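2-polyprenyl-6-methoxyphenol hydroxylase-like FAD-dependent oxidoreductase (Streptomyces sp. NRRL 11266, PDB 6UI5) binds flavin-adenine dinucleotide in a Rossmann-type domain and is probably an oxidoreductase of the FAD-dependent aromatic-ring hydroxylase family. Local coordinates at residues V6-G11 with R149-C154; L468-C473 with T493-P498; E272-G277 with S326-R331. One frame throughout, in Å; residues are numbered along the deposited sequence.

Contact 1: V6-G11 with R149-C154. With FAD (flavin-adenine dinucleotide), chain C.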
loop_
_atom_site.group_PDB
_atom_site.type_symbol
_atom_site.label_atom_id
_atom_site.label_comp_id
_atom_site.label_asym_id
_atom_site.label_seq_id
_atom_site.Cartn_x
_atom_site.Cartn_y
_atom_site.Cartn_z
ATOM N N VAL A 6 36.747 -11.885 -15.274
ATOM C CA VAL A 6 37.147 -11.506 -13.917
ATOM C C VAL A 6 35.916 -11.166 -13.089
ATOM O O VAL A 6 35.104 -10.312 -13.475
ATOM C CB VAL A 6 38.147 -10.333 -13.912
ATOM C CG1 VAL A 6 38.688 -10.136 -12.510
ATOM C CG2 VAL A 6 39.282 -10.620 -14.851
ATOM N N VAL A 7 35.796 -11.832 -11.944
ATOM C CA VAL A 7 34.752 -11.596 -10.949
ATOM C C VAL A 7 35.416 -11.038 -9.702
ATOM O O VAL A 7 36.296 -11.692 -9.124
ATOM C CB VAL A 7 34.020 -12.900 -10.618
ATOM C CG1 VAL A 7 33.011 -12.661 -9.508
ATOM C CG2 VAL A 7 33.381 -13.468 -11.883
ATOM N N VAL A 8 34.986 -9.858 -9.260
ATOM C CA VAL A 8 35.630 -9.156 -8.144
ATOM C C VAL A 8 34.732 -9.282 -6.924
ATOM O O VAL A 8 33.650 -8.683 -6.878
ATOM C CB VAL A 8 35.877 -7.670 -8.450
ATOM C CG1 VAL A 8 36.886 -7.081 -7.475
ATOM C CG2 VAL A 8 36.311 -7.470 -9.877
ATOM N N GLY A 9 35.198 -10.000 -5.906
ATOM C CA GLY A 9 34.440 -10.132 -4.673
ATOM C C GLY A 9 33.931 -11.539 -4.444
ATOM O O GLY A 9 33.255 -12.112 -5.308
ATOM N N ALA A 10 34.242 -12.123 -3.290
ATOM C CA ALA A 10 33.859 -13.496 -2.991
ATOM C C ALA A 10 32.853 -13.571 -1.844
ATOM O O ALA A 10 32.970 -14.401 -0.943
ATOM C CB ALA A 10 35.094 -14.342 -2.704
ATOM N N GLY A 11 31.850 -12.697 -1.863
ATOM C CA GLY A 11 30.591 -12.982 -1.201
ATOM C C GLY A 11 29.704 -13.900 -2.046
ATOM O O GLY A 11 30.121 -14.450 -3.081
ATOM N N ARG A 149 37.965 -10.798 -20.607
ATOM C CA ARG A 149 36.859 -10.789 -21.559
ATOM C C ARG A 149 35.654 -10.013 -21.055
ATOM O O ARG A 149 35.089 -9.180 -21.776
ATOM C CB ARG A 149 36.453 -12.230 -21.865
ATOM C CG ARG A 149 35.484 -12.378 -22.993
ATOM C CD ARG A 149 35.765 -13.672 -23.701
ATOM N NE ARG A 149 34.813 -13.907 -24.772
ATOM C CZ ARG A 149 34.879 -14.958 -25.573
ATOM N NH1 ARG A 149 35.858 -15.842 -25.408
ATOM N NH2 ARG A 149 33.977 -15.124 -26.530
ATOM N N TYR A 150 35.223 -10.295 -19.838
ATOM C CA TYR A 150 34.199 -9.508 -19.177
ATOM C C TYR A 150 34.675 -9.242 -17.759
ATOM O O TYR A 150 35.411 -10.044 -17.177
ATOM C CB TYR A 150 32.831 -10.220 -19.163
ATOM C CG TYR A 150 32.207 -10.371 -20.526
ATOM C CD1 TYR A 150 31.566 -9.300 -21.126
ATOM C CD2 TYR A 150 32.239 -11.588 -21.212
ATOM C CE1 TYR A 150 31.000 -9.412 -22.363
ATOM C CE2 TYR A 150 31.654 -11.717 -22.479
ATOM C CZ TYR A 150 31.042 -10.616 -23.044
ATOM O OH TYR A 150 30.462 -10.674 -24.291
ATOM N N LEU A 151 34.243 -8.112 -17.209
ATOM C CA LEU A 151 34.537 -7.745 -15.832
ATOM C C LEU A 151 33.218 -7.614 -15.086
ATOM O O LEU A 151 32.386 -6.776 -15.440
ATOM C CB LEU A 151 35.340 -6.440 -15.768
ATOM C CG LEU A 151 35.369 -5.769 -14.398
ATOM C CD1 LEU A 151 36.058 -6.667 -13.380
ATOM C CD2 LEU A 151 36.019 -4.405 -14.480
ATOM N N VAL A 152 33.026 -8.434 -14.058
ATOM C CA VAL A 152 31.828 -8.362 -13.224
ATOM C C VAL A 152 32.248 -7.908 -11.838
ATOM O O VAL A 152 33.035 -8.581 -11.162
ATOM C CB VAL A 152 31.078 -9.703 -13.145
ATOM C CG1 VAL A 152 29.772 -9.492 -12.427
ATOM C CG2 VAL A 152 30.848 -10.280 -14.539
ATOM N N GLY A 153 31.738 -6.756 -11.429
ATOM C CA GLY A 153 31.948 -6.302 -10.084
ATOM C C GLY A 153 30.905 -6.852 -9.143
ATOM O O GLY A 153 29.761 -6.389 -9.147
ATOM N N CYS A 154 31.280 -7.846 -8.341
ATOM C CA CYS A 154 30.484 -8.265 -7.193
ATOM C C CYS A 154 31.159 -7.822 -5.889
ATOM O O CYS A 154 31.207 -8.559 -4.899
ATOM C CB CYS A 154 30.256 -9.774 -7.236
ATOM S SG CYS A 154 29.787 -10.411 -8.897
HETATM P PA FAD C . 29.497 -8.635 -0.087
HETATM O O1A FAD C . 28.893 -9.643 0.864
HETATM O O2A FAD C . 29.593 -7.297 0.628
HETATM O O5B FAD C . 30.912 -9.201 -0.738
HETATM C C5B FAD C . 31.732 -8.336 -1.510
HETATM C C4B FAD C . 33.193 -8.892 -1.483
HETATM O O4B FAD C . 34.004 -8.250 -2.287
HETATM C C3B FAD C . 33.799 -8.707 -0.072
HETATM O O3B FAD C . 34.516 -9.822 0.238
HETATM C C2B FAD C . 34.729 -7.487 -0.223
HETATM O O2B FAD C . 35.697 -7.511 0.904
HETATM C C1B FAD C . 35.282 -7.739 -1.378
HETATM N N9A FAD C . 35.817 -6.600 -2.098
HETATM C C8A FAD C . 35.327 -5.340 -2.110
HETATM N N7A FAD C . 36.077 -4.610 -2.962
HETATM C C5A FAD C . 37.017 -5.429 -3.492
HETATM C C6A FAD C . 38.037 -5.220 -4.413
HETATM N N6A FAD C . 38.589 -4.132 -5.206
HETATM N N1A FAD C . 38.849 -6.220 -4.766
HETATM C C2A FAD C . 38.677 -7.452 -4.239
HETATM N N3A FAD C . 37.666 -7.661 -3.347
HETATM C C4A FAD C . 36.843 -6.657 -2.972
HETATM N N1 FAD C . 21.570 -10.985 4.252
HETATM C C2 FAD C . 20.419 -11.908 4.472
HETATM O O2 FAD C . 20.048 -12.652 3.624
HETATM N N3 FAD C . 19.729 -11.890 5.794
HETATM C C4 FAD C . 20.197 -10.975 6.836
HETATM O O4 FAD C . 19.671 -10.938 7.898
HETATM C C4X FAD C . 21.363 -10.054 6.577
HETATM N N5 FAD C . 21.771 -9.171 7.645
HETATM C C5X FAD C . 22.906 -8.243 7.415
HETATM C C6 FAD C . 23.288 -7.390 8.452
HETATM C C7 FAD C . 24.353 -6.515 8.270
HETATM C C7M FAD C . 24.534 -5.720 9.556
HETATM C C8 FAD C . 25.059 -6.473 7.057
HETATM C C8M FAD C . 26.222 -5.478 6.950
HETATM C C9 FAD C . 24.676 -7.329 6.010
HETATM C C9A FAD C . 23.591 -8.223 6.174
HETATM N N10 FAD C . 23.157 -9.143 5.055
HETATM C C10 FAD C . 22.044 -10.057 5.292
HETATM C "C1'" FAD C . 23.914 -9.126 3.787
HETATM C "C2'" FAD C . 23.178 -8.845 2.465
HETATM O "O2'" FAD C . 22.539 -9.968 1.981
HETATM C "C3'" FAD C . 24.183 -8.502 1.367
HETATM O "O3'" FAD C . 23.451 -7.997 0.296
HETATM C "C4'" FAD C . 24.999 -9.688 0.811
HETATM O "O4'" FAD C . 25.774 -10.354 1.768
HETATM C "C5'" FAD C . 25.957 -9.027 -0.188
HETATM O "O5'" FAD C . 26.487 -9.969 -1.077
HETATM P P FAD C . 27.635 -9.523 -2.178
HETATM O O1P FAD C . 28.465 -10.734 -2.534
HETATM O O2P FAD C . 27.085 -8.814 -3.401
HETATM O O3P FAD C . 28.531 -8.370 -1.403
HETATM O O HOH W 1 30.642 -10.984 -4.035
#
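V6, V7 and V8 pair with L151, V152 and G153 as neighbouring parallel strands, with their short axes 4.9 Å apart at closest and 13° between their directions. V6 N donates to Y150 O, and V6 O takes the amide of V152 in an almost straight bond (2.9 Å between V6 O and V152 N, 176° at the hydrogen). One step on, V8 N reaches V152 O at 3.0 Å. V7 turns its own N and O the other way, to the strand carrying V29 and V31, so strand 5-8 is gripped from both edges in the middle of the parallel sheet.

Past V8 the chain enters G9-A10-G11, which fits the glycine-rich GxGxxG turn of Rossmann-type dinucleotide-binding folds: strand, tight turn, then helix 12-22 starting with G11 as its N-cap. At G9 a side chain would run into C154 O and the carbonyl of V8; G9 CA lies 3.1 Å from FAD O4B. At G11 it would strike FAD O1P. A10 N bonds to D32 OD1, an atom that also bonds to FAD. A water sits among G11 N, C154 O and FAD O1P, 2.7 Å from FAD O1P, and G11 N gives it a weak hydrogen bond.

The side chains alternate between the faces of the sheet. V7 and V152 both lie against L17 of helix 12-22, and V7 CG1 also touches C154 SG at 4.0 Å. On the opposite face V8 holds CG1 anti to its backbone N (chi1 -163°), which leaves CG2 beside that N, 3.6 Å from L151 CD1. V8 CG1 meanwhile comes within 3.5 Å of FAD N1A in the adenine ring. L121 of strand 120-126 packs on V8 and L151 on this same face.

Contact 2: L468-C473 with T493-P498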
loop_
_atom_site.group_PDB
_atom_site.type_symbol
_atom_site.label_atom_id
_atom_site.label_comp_id
_atom_site.label_asym_id
_atom_site.label_seq_id
_atom_site.Cartn_x
_atom_site.Cartn_y
_atom_site.Cartn_z
ATOM N N LEU A 468 12.549 -24.752 -19.806
ATOM C CA LEU A 468 13.206 -23.971 -18.758
ATOM C C LEU A 468 14.493 -23.392 -19.304
ATOM O O LEU A 468 15.295 -24.111 -19.917
ATOM C CB LEU A 468 13.513 -24.817 -17.526
ATOM C CG LEU A 468 12.348 -25.647 -17.003
ATOM C CD1 LEU A 468 12.854 -26.620 -15.908
ATOM C CD2 LEU A 468 11.211 -24.757 -16.490
ATOM N N ARG A 469 14.668 -22.095 -19.116
ATOM C CA ARG A 469 15.972 -21.492 -19.335
ATOM C C ARG A 469 16.992 -21.955 -18.290
ATOM O O ARG A 469 16.627 -22.448 -17.215
ATOM C CB ARG A 469 15.872 -19.973 -19.312
ATOM C CG ARG A 469 14.595 -19.413 -19.956
ATOM C CD ARG A 469 14.771 -17.924 -20.104
ATOM N NE ARG A 469 15.402 -17.329 -18.903
ATOM C CZ ARG A 469 15.450 -16.026 -18.635
ATOM N NH1 ARG A 469 14.929 -15.121 -19.489
ATOM N NH2 ARG A 469 16.036 -15.614 -17.516
ATOM N N PRO A 470 18.286 -21.839 -18.610
ATOM C CA PRO A 470 19.312 -22.366 -17.697
ATOM C C PRO A 470 19.223 -21.823 -16.277
ATOM O O PRO A 470 19.733 -22.470 -15.359
ATOM C CB PRO A 470 20.630 -21.964 -18.374
ATOM C CG PRO A 470 20.295 -21.892 -19.827
ATOM C CD PRO A 470 18.879 -21.358 -19.878
ATOM N N ASP A 471 18.581 -20.679 -16.061
ATOM C CA ASP A 471 18.371 -20.183 -14.719
ATOM C C ASP A 471 17.058 -20.664 -14.099
ATOM O O ASP A 471 16.612 -20.098 -13.099
ATOM C CB ASP A 471 18.452 -18.659 -14.721
ATOM C CG ASP A 471 17.481 -18.019 -15.686
ATOM O OD1 ASP A 471 16.564 -18.711 -16.169
ATOM O OD2 ASP A 471 17.614 -16.795 -15.926
ATOM N N GLY A 472 16.432 -21.688 -14.670
ATOM C CA GLY A 472 15.206 -22.253 -14.133
ATOM C C GLY A 472 13.904 -21.592 -14.562
ATOM O O GLY A 472 12.826 -22.087 -14.186
ATOM N N CYS A 473 13.958 -20.493 -15.313
ATOM C CA CYS A 473 12.753 -19.720 -15.594
ATOM C C CYS A 473 11.988 -20.348 -16.756
ATOM O O CYS A 473 12.594 -20.748 -17.764
ATOM C CB CYS A 473 13.099 -18.255 -15.927
ATOM S SG CYS A 473 13.930 -17.298 -14.591
ATOM N N THR A 493 14.926 -17.163 -29.280
ATOM C CA THR A 493 15.190 -15.892 -28.634
ATOM C C THR A 493 16.094 -16.066 -27.420
ATOM O O THR A 493 16.896 -15.176 -27.137
ATOM C CB THR A 493 13.879 -15.172 -28.271
ATOM O OG1 THR A 493 13.397 -15.586 -26.988
ATOM C CG2 THR A 493 12.789 -15.399 -29.334
ATOM N N TRP A 494 16.025 -17.213 -26.738
ATOM C CA TRP A 494 16.807 -17.475 -25.538
ATOM C C TRP A 494 18.029 -18.344 -25.786
ATOM O O TRP A 494 19.061 -18.132 -25.147
ATOM C CB TRP A 494 15.936 -18.123 -24.459
ATOM C CG TRP A 494 14.921 -17.173 -23.956
ATOM C CD1 TRP A 494 13.582 -17.326 -23.994
ATOM C CD2 TRP A 494 15.168 -15.898 -23.341
ATOM N NE1 TRP A 494 12.956 -16.228 -23.447
ATOM C CE2 TRP A 494 13.910 -15.332 -23.041
ATOM C CE3 TRP A 494 16.330 -15.191 -22.997
ATOM C CZ2 TRP A 494 13.774 -14.077 -22.434
ATOM C CZ3 TRP A 494 16.196 -13.942 -22.396
ATOM C CH2 TRP A 494 14.927 -13.404 -22.119
ATOM N N PHE A 495 17.957 -19.315 -26.691
ATOM C CA PHE A 495 19.115 -20.154 -26.957
ATOM C C PHE A 495 19.710 -19.901 -28.334
ATOM O O PHE A 495 20.700 -20.555 -28.701
ATOM C CB PHE A 495 18.754 -21.636 -26.795
ATOM C CG PHE A 495 18.241 -21.989 -25.425
ATOM C CD1 PHE A 495 16.892 -21.895 -25.129
ATOM C CD2 PHE A 495 19.117 -22.421 -24.425
ATOM C CE1 PHE A 495 16.411 -22.226 -23.868
ATOM C CE2 PHE A 495 18.640 -22.758 -23.162
ATOM C CZ PHE A 495 17.283 -22.658 -22.878
ATOM N N GLY A 496 19.133 -18.974 -29.113
ATOM C CA GLY A 496 19.783 -18.558 -30.341
ATOM C C GLY A 496 19.599 -19.521 -31.504
ATOM O O GLY A 496 18.671 -20.331 -31.550
ATOM N N ALA A 497 20.536 -19.432 -32.451
ATOM C CA ALA A 497 20.379 -20.056 -33.756
ATOM C C ALA A 497 20.246 -21.573 -33.627
ATOM O O ALA A 497 20.771 -22.175 -32.691
ATOM C CB ALA A 497 21.555 -19.698 -34.659
ATOM N N PRO A 498 19.545 -22.219 -34.564
ATOM C CA PRO A 498 19.076 -23.590 -34.310
ATOM C C PRO A 498 20.112 -24.706 -34.413
ATOM O O PRO A 498 19.939 -25.723 -33.739
ATOM C CB PRO A 498 17.969 -23.771 -35.361
ATOM C CG PRO A 498 18.321 -22.812 -36.435
ATOM C CD PRO A 498 18.888 -21.624 -35.741
#
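R469, first residue of the type I beta turn that joins strands 465-468 and 474-477 of a hairpin, lays its side chain over the indole of W494, near the C-terminal end of helix 484-495. The aliphatic part arrives first: R469 CD stands over the five-membered ring in a CH-pi contact, 3.8 Å from its centroid. A bend at chi3 (-42°) then carries the guanidinium over the six-membered ring in a cation-pi contact, R469 CZ lying 4.3 Å from that centroid. The two planes are 64° apart, so the guanidinium does not lie flat on the ring but dips its NH1 corner toward it, with NH1 3.1 Å from W494 CH2. Over the other face of the indole, toward its rim, sits T493 OG1.

The rest of the guanidinium is held from within the turn. NE and NH2 grip D471 side-on in a salt bridge, NE to OD1 and NH2 to the syn lone pair of OD2, both oxygens close to the guanidinium plane. D471 OD1 also accepts from C473 N at 3.3 Å, reached from the opposite face of the carboxylate plane, which makes an Asx turn. The carboxylate therefore ties the arginine to the turn backbone and probably limits how far the cation can swing off the indole. NH1 has a further partner, E330, in a salt bridge.

P470 and F495 meet tip to tip beside this pair, P470 CD lying 3.6 Å from F495 CE2. L468 O approaches the edge of the same phenyl ring, 3.9 Å from F495 CZ. W309 of helix 295-316 packs against R469 and P470. A closing hairpin with the following helix packed back on it is the beta-beta-alpha ending characteristic of thioredoxin-like domains, consistent with this C-terminal region.

Contact 3: E272-G277 with S326-R331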
loop_
_atom_site.group_PDB
_atom_site.type_symbol
_atom_site.label_atom_id
_atom_site.label_comp_id
_atom_site.label_asym_id
_atom_site.label_seq_id
_atom_site.Cartn_x
_atom_site.Cartn_y
_atom_site.Cartn_z
ATOM N N GLU A 272 21.720 2.414 -11.608
ATOM C CA GLU A 272 20.894 2.772 -12.760
ATOM C C GLU A 272 21.067 1.795 -13.922
ATOM O O GLU A 272 20.112 1.529 -14.654
ATOM C CB GLU A 272 21.235 4.187 -13.212
ATOM C CG GLU A 272 20.375 4.675 -14.342
ATOM C CD GLU A 272 20.915 5.929 -14.990
ATOM O OE1 GLU A 272 21.567 6.740 -14.287
ATOM O OE2 GLU A 272 20.681 6.097 -16.208
ATOM N N GLN A 273 22.264 1.251 -14.095
ATOM C CA GLN A 273 22.591 0.340 -15.185
ATOM C C GLN A 273 23.392 -0.802 -14.574
ATOM O O GLN A 273 24.516 -0.572 -14.118
ATOM C CB GLN A 273 23.406 1.051 -16.281
ATOM C CG GLN A 273 22.663 2.161 -16.977
ATOM C CD GLN A 273 21.404 1.649 -17.677
ATOM O OE1 GLN A 273 21.369 0.516 -18.167
ATOM N NE2 GLN A 273 20.359 2.477 -17.709
ATOM N N TYR A 274 22.841 -2.026 -14.542
ATOM C CA TYR A 274 23.662 -3.117 -14.026
ATOM C C TYR A 274 24.697 -3.564 -15.037
ATOM O O TYR A 274 25.444 -4.511 -14.751
ATOM C CB TYR A 274 22.848 -4.350 -13.615
ATOM C CG TYR A 274 21.870 -4.208 -12.467
ATOM C CD1 TYR A 274 21.502 -2.970 -11.979
ATOM C CD2 TYR A 274 21.309 -5.335 -11.874
ATOM C CE1 TYR A 274 20.592 -2.847 -10.943
ATOM C CE2 TYR A 274 20.389 -5.221 -10.828
ATOM C CZ TYR A 274 20.029 -3.970 -10.380
ATOM O OH TYR A 274 19.104 -3.827 -9.360
ATOM N N ARG A 275 24.754 -2.917 -16.201
ATOM C CA ARG A 275 25.701 -3.287 -17.243
ATOM C C ARG A 275 26.188 -2.045 -17.974
ATOM O O ARG A 275 25.389 -1.174 -18.316
ATOM C CB ARG A 275 25.066 -4.242 -18.255
ATOM C CG ARG A 275 25.998 -4.538 -19.392
ATOM C CD ARG A 275 25.298 -4.879 -20.698
ATOM N NE ARG A 275 26.323 -5.269 -21.662
ATOM C CZ ARG A 275 26.091 -5.790 -22.860
ATOM N NH1 ARG A 275 24.848 -5.990 -23.286
ATOM N NH2 ARG A 275 27.116 -6.115 -23.636
ATOM N N LYS A 276 27.495 -1.973 -18.233
ATOM C CA LYS A 276 28.039 -0.955 -19.115
ATOM C C LYS A 276 29.026 -1.631 -20.071
ATOM O O LYS A 276 30.223 -1.426 -19.989
ATOM C CB LYS A 276 28.688 0.195 -18.337
ATOM C CG LYS A 276 29.244 1.311 -19.236
ATOM C CD LYS A 276 29.585 2.624 -18.501
ATOM C CE LYS A 276 28.493 3.030 -17.500
ATOM N NZ LYS A 276 27.175 3.571 -17.999
ATOM N N GLY A 277 28.505 -2.460 -20.977
ATOM C CA GLY A 277 29.284 -3.088 -22.030
ATOM C C GLY A 277 30.601 -3.694 -21.590
ATOM O O GLY A 277 31.593 -2.978 -21.452
ATOM N N SER A 326 19.398 -8.492 -21.469
ATOM C CA SER A 326 18.293 -8.908 -20.624
ATOM C C SER A 326 18.738 -9.078 -19.185
ATOM O O SER A 326 17.885 -9.122 -18.285
ATOM C CB SER A 326 17.671 -10.212 -21.130
ATOM O OG SER A 326 18.452 -11.344 -20.767
ATOM N N TYR A 327 20.051 -9.175 -18.947
ATOM C CA TYR A 327 20.532 -9.124 -17.571
ATOM C C TYR A 327 20.015 -7.866 -16.886
ATOM O O TYR A 327 19.261 -7.946 -15.906
ATOM C CB TYR A 327 22.048 -9.188 -17.527
ATOM C CG TYR A 327 22.589 -8.972 -16.135
ATOM C CD1 TYR A 327 22.419 -9.938 -15.154
ATOM C CD2 TYR A 327 23.261 -7.800 -15.801
ATOM C CE1 TYR A 327 22.894 -9.751 -13.886
ATOM C CE2 TYR A 327 23.756 -7.611 -14.534
ATOM C CZ TYR A 327 23.564 -8.588 -13.583
ATOM O OH TYR A 327 24.027 -8.420 -12.310
ATOM N N HIS A 328 20.355 -6.681 -17.426
ATOM C CA HIS A 328 19.850 -5.460 -16.805
ATOM C C HIS A 328 18.323 -5.452 -16.725
ATOM O O HIS A 328 17.746 -5.121 -15.679
ATOM C CB HIS A 328 20.312 -4.201 -17.536
ATOM C CG HIS A 328 19.640 -2.964 -17.011
ATOM N ND1 HIS A 328 20.163 -2.218 -15.971
ATOM C CD2 HIS A 328 18.440 -2.400 -17.312
ATOM C CE1 HIS A 328 19.337 -1.218 -15.693
ATOM N NE2 HIS A 328 18.282 -1.307 -16.490
ATOM N N VAL A 329 17.643 -5.759 -17.834
ATOM C CA VAL A 329 16.185 -5.661 -17.832
ATOM C C VAL A 329 15.597 -6.501 -16.712
ATOM O O VAL A 329 14.797 -6.025 -15.896
ATOM C CB VAL A 329 15.609 -6.093 -19.184
ATOM C CG1 VAL A 329 14.084 -5.979 -19.129
ATOM C CG2 VAL A 329 16.193 -5.251 -20.277
ATOM N N GLU A 330 15.995 -7.767 -16.662
ATOM C CA GLU A 330 15.406 -8.684 -15.705
ATOM C C GLU A 330 15.817 -8.329 -14.290
ATOM O O GLU A 330 14.978 -8.333 -13.383
ATOM C CB GLU A 330 15.810 -10.117 -16.050
ATOM C CG GLU A 330 14.879 -10.728 -17.067
ATOM C CD GLU A 330 15.531 -11.824 -17.887
ATOM O OE1 GLU A 330 15.052 -12.075 -19.014
ATOM O OE2 GLU A 330 16.504 -12.442 -17.405
ATOM N N ARG A 331 17.093 -7.990 -14.086
ATOM C CA ARG A 331 17.613 -7.901 -12.726
ATOM C C ARG A 331 17.507 -6.516 -12.121
ATOM O O ARG A 331 17.284 -6.404 -10.912
ATOM C CB ARG A 331 19.038 -8.402 -12.709
ATOM C CG ARG A 331 19.050 -9.923 -12.872
ATOM C CD ARG A 331 18.940 -10.548 -11.501
ATOM N NE ARG A 331 17.593 -10.844 -11.059
ATOM C CZ ARG A 331 17.288 -11.209 -9.820
ATOM N NH1 ARG A 331 18.255 -11.285 -8.895
ATOM N NH2 ARG A 331 16.026 -11.509 -9.506
#
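Y327 sets its ring against Y274: Y327 CE2 lies 3.5 Å from Y274 CB, while the backbone Y274 O sits at the edge of the Y327 ring, in its plane. The phenol end goes further in, where Y327 OH bonds to I281 O, while D303, N306 and L307 of helix 295-316 touch the Y327 side chain.

H328, next along the helix, points its CG anti to the backbone N (chi1 172°), which carries the imidazole out across the loop. There H328 ND1 accepts the amide of Y274, 3.0 Å from Y274 N, in a fairly straight bond (164°) lying in the plane of the ring. H328 CE1 comes 3.0 Å from E272 O at the ring edge, so the loop backbone meets two adjacent ring atoms. Q273 folds its amide over one imidazole face, nearly parallel to it, with OE1 3.6 Å from H328 CE1. An edge of H328 is also turned toward the face of Y274 in an offset edge-to-face pair, planes at 83°.

One turn later R331 takes the far part of the tyrosine ring: R331 O lies 3.3 Å from Y274 CE2, and R331 CB is 3.9 Å from Y274 CD2. Its guanidinium leads off to a salt bridge with D303, whereas Y274 OH bonds to N270. This loop carries the chain from the long antiparallel strand 257-271 back to strand 279-281 of the parallel sheet, the return to the FAD-binding core seen in flavin-dependent aromatic hydroxylase folds.

How the contacts relate
Contact 1 comes first along the chain, closing a long excursion of 137 residues between two adjacent strands of the parallel sheet. Contact 3 follows, joining the loop after strand 257-271 to helix 325-346, and contact 2 closes the shortest loop, near the C terminus. The three stand in series; none nests in or crosses another. Contacts 1 and 3 do not touch, but strand 279-281, which follows loop 272-277, lies beside strand 150-153 in the same sheet. Contacts 2 and 3 do meet: E330 OE1 lies 3.1 Å from R469 NH1 in a salt bridge, and W494 packs on S326 and E330, joining the thioredoxin-like region to the FAD-binding part.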